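Local coordinates for protein glutathione S-transferase domain (PDB 4HZ2) that binds glutathione and probably acts as a glutathione transferase, at residues E87-A90 with I91-H94; A37-I40 with L41-G45. All blocks are in the same frame, centred on the assembly; numbering follows the deposited sequence.

In the fold
Both contacts are local, between side chains and backbone about one turn apart on a helix, in the thioredoxin-like N-terminal domain of a glutathione transferase. The two helices lie against each other: Leu92 packs on Ile40 and Ile91 on Ala37. Contact 1 (87-94) is the more deeply buried. It opens helix 88-96; Glu87 and Ser88 bind glutathione, while its far end also packs on the second subunit. Contact 2 (37-45) closes helix 32-43 inside the beta-alpha-beta unit and is partly buried, touching no other chain. Their chemistry follows from these opposite helix ends: contact 1 offers an N-H, a hydroxyl and a carboxylate, whereas contact 2 uses a threonine hydroxyl and a Schellman motif closed by a glycine.

Contact 1: residues E87-A90 with I91-H94; sequences ESNA and ILLH. With GSH (glutathione), chain F.
Glu87, whose O accepts Ile91 N at 2.8 Å to close the first turn of the helix, sits at the N-cap, and with Ser88 behind it grips the gamma-glutamyl end of glutathione. The ligand amine N1 gives a hydrogen bond to Glu87 OE1 at 2.6 Å, a carboxylate suiting an amine that is probably protonated. Ser88 takes the ligand carboxylate twice: its backbone N meets O11 at 2.8 Å, almost straight at 169°, and its OG donates to O12 at 2.8 Å. With chi1 at 65°, OG lies between the backbone N and the carbonyl carbon, where both donors reach the same carboxylate. The helix start would probably add favourable polarity for that negative group. Such a Glu-Ser helix start, holding the gamma-glutamyl end, is characteristic of glutathione transferases. An alanine in place of Glu87 would remove the carboxylate and is likely to leave the glutathione amine without this acceptor, weakening the hold on that end.

Farther along, Asn89 and Leu92 lie side by side, with Asn89 OD1 3.8 Å from Leu92 CD1; the amide itself is held by Lys36 through OD1 and Glu119 through ND2. Ile91 CG1 lies 3.5 Å from Glu87 O, and Leu93 CG 3.4 Å from Asn89 O.

Outward, Ile91 and Leu92 face helix 32-43, Leu92 and Leu93 reach helix 178-187, and Asn89 and Leu93 meet helix 107-137. Across the dimer interface, Ala90 packs on Glu114 and His94 ND1 bonds Thr110 OG1, both of the second subunit, while strand 84-86 leads into this turn.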
loop_
_atom_site.group_PDB
_atom_site.type_symbol
_atom_site.label_atom_id
_atom_site.label_comp_id
_atom_site.label_asym_id
_atom_site.label_seq_id
_atom_site.Cartn_x
_atom_site.Cartn_y
_atom_site.Cartn_z
ATOM N N GLU B 87 9.656 -0.153 -4.343
ATOM C CA GLU B 87 8.592 -0.071 -3.318
ATOM C C GLU B 87 9.173 -0.162 -1.912
ATOM O O GLU B 87 9.557 -1.238 -1.433
ATOM C CB GLU B 87 7.464 -1.106 -3.520
ATOM C CG GLU B 87 6.631 -0.833 -4.759
ATOM C CD GLU B 87 5.897 0.494 -4.638
ATOM O OE1 GLU B 87 5.436 0.812 -3.500
ATOM O OE2 GLU B 87 5.774 1.213 -5.656
ATOM N N SER B 88 9.206 0.967 -1.221
ATOM C CA SER B 88 9.884 1.019 0.068
ATOM C C SER B 88 9.423 -0.057 1.044
ATOM O O SER B 88 10.238 -0.580 1.792
ATOM C CB SER B 88 9.796 2.421 0.698
ATOM O OG SER B 88 8.455 2.747 0.999
ATOM N N ASN B 89 8.119 -0.347 1.098
ATOM C CA ASN B 89 7.668 -1.330 2.069
ATOM C C ASN B 89 8.024 -2.770 1.641
ATOM O O ASN B 89 8.211 -3.671 2.497
ATOM C CB ASN B 89 6.179 -1.178 2.361
ATOM C CG ASN B 89 5.854 0.076 3.205
ATOM O OD1 ASN B 89 6.737 0.827 3.608
ATOM N ND2 ASN B 89 4.576 0.273 3.481
ATOM N N ALA B 90 8.119 -2.995 0.326
ATOM C CA ALA B 90 8.639 -4.287 -0.202
ATOM C C ALA B 90 10.121 -4.405 0.099
ATOM O O ALA B 90 10.602 -5.492 0.410
ATOM C CB ALA B 90 8.393 -4.404 -1.715
ATOM N N ILE B 91 10.848 -3.292 0.039
ATOM C CA ILE B 91 12.288 -3.304 0.407
ATOM C C ILE B 91 12.450 -3.626 1.907
ATOM O O ILE B 91 13.325 -4.393 2.322
ATOM C CB ILE B 91 12.951 -1.970 0.038
ATOM C CG1 ILE B 91 13.023 -1.856 -1.490
ATOM C CG2 ILE B 91 14.356 -1.837 0.654
ATOM C CD1 ILE B 91 13.221 -0.444 -2.013
ATOM N N LEU B 92 11.569 -3.073 2.748
ATOM C CA LEU B 92 11.611 -3.427 4.162
ATOM C C LEU B 92 11.383 -4.920 4.352
ATOM O O LEU B 92 12.100 -5.562 5.106
ATOM C CB LEU B 92 10.521 -2.689 4.955
ATOM C CG LEU B 92 10.698 -1.180 5.275
ATOM C CD1 LEU B 92 9.435 -0.529 5.879
ATOM C CD2 LEU B 92 11.974 -0.923 6.126
ATOM N N LEU B 93 10.374 -5.467 3.684
ATOM C CA LEU B 93 10.082 -6.898 3.777
ATOM C C LEU B 93 11.217 -7.751 3.243
ATOM O O LEU B 93 11.456 -8.836 3.742
ATOM C CB LEU B 93 8.777 -7.234 3.037
ATOM C CG LEU B 93 7.484 -6.795 3.738
ATOM C CD1 LEU B 93 6.346 -6.757 2.714
ATOM C CD2 LEU B 93 7.184 -7.787 4.863
ATOM N N HIS B 94 11.918 -7.260 2.235
ATOM C CA HIS B 94 12.911 -8.115 1.584
ATOM C C HIS B 94 14.131 -8.311 2.487
ATOM O O HIS B 94 14.640 -9.451 2.672
ATOM C CB HIS B 94 13.362 -7.458 0.265
ATOM C CG HIS B 94 14.408 -8.243 -0.453
ATOM N ND1 HIS B 94 14.092 -9.286 -1.297
ATOM C CD2 HIS B 94 15.766 -8.165 -0.428
ATOM C CE1 HIS B 94 15.214 -9.800 -1.791
ATOM N NE2 HIS B 94 16.243 -9.153 -1.264
HETATM N N1 GSH F . 4.743 3.309 -3.045
HETATM C CA1 GSH F . 6.083 3.971 -3.226
HETATM C C1 GSH F . 7.053 3.549 -2.144
HETATM O O11 GSH F . 8.251 3.311 -2.461
HETATM O O12 GSH F . 6.632 3.465 -0.944
HETATM C CB1 GSH F . 5.971 5.493 -3.223
HETATM C CG1 GSH F . 7.354 6.079 -3.419
HETATM C CD1 GSH F . 7.306 7.531 -3.837
HETATM O OE1 GSH F . 6.243 8.156 -3.805
HETATM N N2 GSH F . 8.484 8.064 -4.212
HETATM C CA2 GSH F . 8.599 9.475 -4.582
HETATM C C2 GSH F . 8.986 9.617 -6.031
HETATM O O2 GSH F . 9.842 8.860 -6.534
HETATM C CB2 GSH F . 9.514 10.208 -3.561
HETATM S SG2 GSH F . 9.095 9.969 -1.776
HETATM N N3 GSH F . 8.377 10.571 -6.745
HETATM C CA3 GSH F . 7.936 10.353 -8.121
HETATM C C3 GSH F . 8.667 11.169 -9.166
HETATM O O31 GSH F . 8.442 10.926 -10.377
HETATM O O32 GSH F . 9.464 12.056 -8.789
#

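Contact 2: residues A37-I40 with L41-G45; sequences AAQI and LSLTG
Ile40 O is gripped twice by Thr44, by the hydroxyl OG1 at 2.8 Å and by the backbone N at 3.0 Å. The two donors come from opposite faces of the carbonyl plane, so the oxygen is held from both sides as the helix ends. Thr44 can do this because its chi1 of 59° sets OG1 between the backbone N and the carbonyl carbon, turned back to the preceding turn; the same OG1 is also hydrogen-bonded to His46 ND1. Its methyl CG2, anti to the carbonyl carbon of Thr44, also lies against the Ile40 carbonyl and crosses the Ile40 side chain to end 4.2 Å from CD1. A beta-branched residue with one polar and one apolar arm therefore suits the spot.

One residue back, Gln39 O receives Leu43 N at 2.9 Å. Leu43 lies obliquely across Gln39: its CG comes 3.6 Å from NE2, and its CD1 3.9 Å from Gln39 CG. The bend of the glutamine at chi2 (66°) brings the amide back beside Leu43, where Gly215 O takes NE2 and Asn217 N binds OE1. Leu41 drops CG to 3.3 Å from Ala37 O, while elsewhere it packs on Ile25 of strand 24-27 and on Phe95 of helix 88-96.

Gly45 completes a Schellman motif, with its N bonded to Ser42 O and His46 N to Leu41 O. Its positive phi of 86° would press a side chain against the preceding carbonyl oxygen, hence a residue without one. The chemistry thus implies a helix whose last carbonyls are taken up by the residues just after its end, through the threonine hydroxyl and the Schellman motif, as the chain turns off toward strand 49-52.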
loop_
_atom_site.group_PDB
_atom_site.type_symbol
_atom_site.label_atom_id
_atom_site.label_comp_id
_atom_site.label_asym_id
_atom_site.label_seq_id
_atom_site.Cartn_x
_atom_site.Cartn_y
_atom_site.Cartn_z
ATOM N N ALA B 37 14.477 2.463 3.234
ATOM C CA ALA B 37 15.412 1.563 2.562
ATOM C C ALA B 37 16.793 1.666 3.216
ATOM O O ALA B 37 17.399 0.637 3.558
ATOM C CB ALA B 37 15.514 1.844 1.053
ATOM N N ALA B 38 17.310 2.886 3.381
ATOM C CA ALA B 38 18.624 3.047 4.007
ATOM C C ALA B 38 18.624 2.468 5.428
ATOM O O ALA B 38 19.597 1.799 5.854
ATOM C CB ALA B 38 19.065 4.506 4.014
ATOM N N GLN B 39 17.557 2.738 6.175
ATOM C CA GLN B 39 17.519 2.314 7.554
ATOM C C GLN B 39 17.510 0.797 7.702
ATOM O O GLN B 39 18.224 0.253 8.562
ATOM C CB GLN B 39 16.272 2.906 8.238
ATOM C CG GLN B 39 16.162 2.606 9.725
ATOM C CD GLN B 39 17.275 3.280 10.531
ATOM O OE1 GLN B 39 17.171 4.462 10.950
ATOM N NE2 GLN B 39 18.344 2.541 10.756
ATOM N N ILE B 40 16.711 0.085 6.894
ATOM C CA ILE B 40 16.715 -1.379 7.031
ATOM C C ILE B 40 18.032 -1.988 6.519
ATOM O O ILE B 40 18.503 -2.983 7.064
ATOM C CB ILE B 40 15.502 -2.044 6.335
ATOM C CG1 ILE B 40 15.318 -3.472 6.819
ATOM C CG2 ILE B 40 15.601 -1.933 4.818
ATOM C CD1 ILE B 40 15.000 -3.572 8.301
ATOM N N LEU B 41 18.625 -1.405 5.482
ATOM C CA LEU B 41 19.953 -1.885 5.033
ATOM C C LEU B 41 21.018 -1.734 6.123
ATOM O O LEU B 41 21.831 -2.642 6.380
ATOM C CB LEU B 41 20.392 -1.182 3.746
ATOM C CG LEU B 41 19.574 -1.572 2.523
ATOM C CD1 LEU B 41 20.059 -0.844 1.281
ATOM C CD2 LEU B 41 19.656 -3.074 2.304
ATOM N N SER B 42 21.009 -0.591 6.792
ATOM C CA SER B 42 21.986 -0.368 7.845
ATOM C C SER B 42 21.715 -1.296 9.039
ATOM O O SER B 42 22.663 -1.864 9.598
ATOM C CB SER B 42 22.060 1.116 8.255
ATOM O OG SER B 42 20.928 1.538 8.998
ATOM N N LEU B 43 20.440 -1.477 9.408
ATOM C CA LEU B 43 20.072 -2.352 10.537
ATOM C C LEU B 43 20.467 -3.810 10.286
ATOM O O LEU B 43 20.765 -4.567 11.220
ATOM C CB LEU B 43 18.560 -2.272 10.833
ATOM C CG LEU B 43 18.136 -0.965 11.499
ATOM C CD1 LEU B 43 16.618 -0.820 11.455
ATOM C CD2 LEU B 43 18.652 -0.941 12.940
ATOM N N THR B 44 20.470 -4.214 9.022
ATOM C CA THR B 44 20.731 -5.618 8.709
ATOM C C THR B 44 22.156 -5.819 8.174
ATOM O O THR B 44 22.499 -6.891 7.674
ATOM C CB THR B 44 19.694 -6.186 7.720
ATOM O OG1 THR B 44 19.715 -5.414 6.509
ATOM C CG2 THR B 44 18.297 -6.166 8.351
ATOM N N GLY B 45 22.996 -4.788 8.300
ATOM C CA GLY B 45 24.436 -4.977 8.088
ATOM C C GLY B 45 24.894 -4.854 6.651
ATOM O O GLY B 45 25.988 -5.294 6.314
#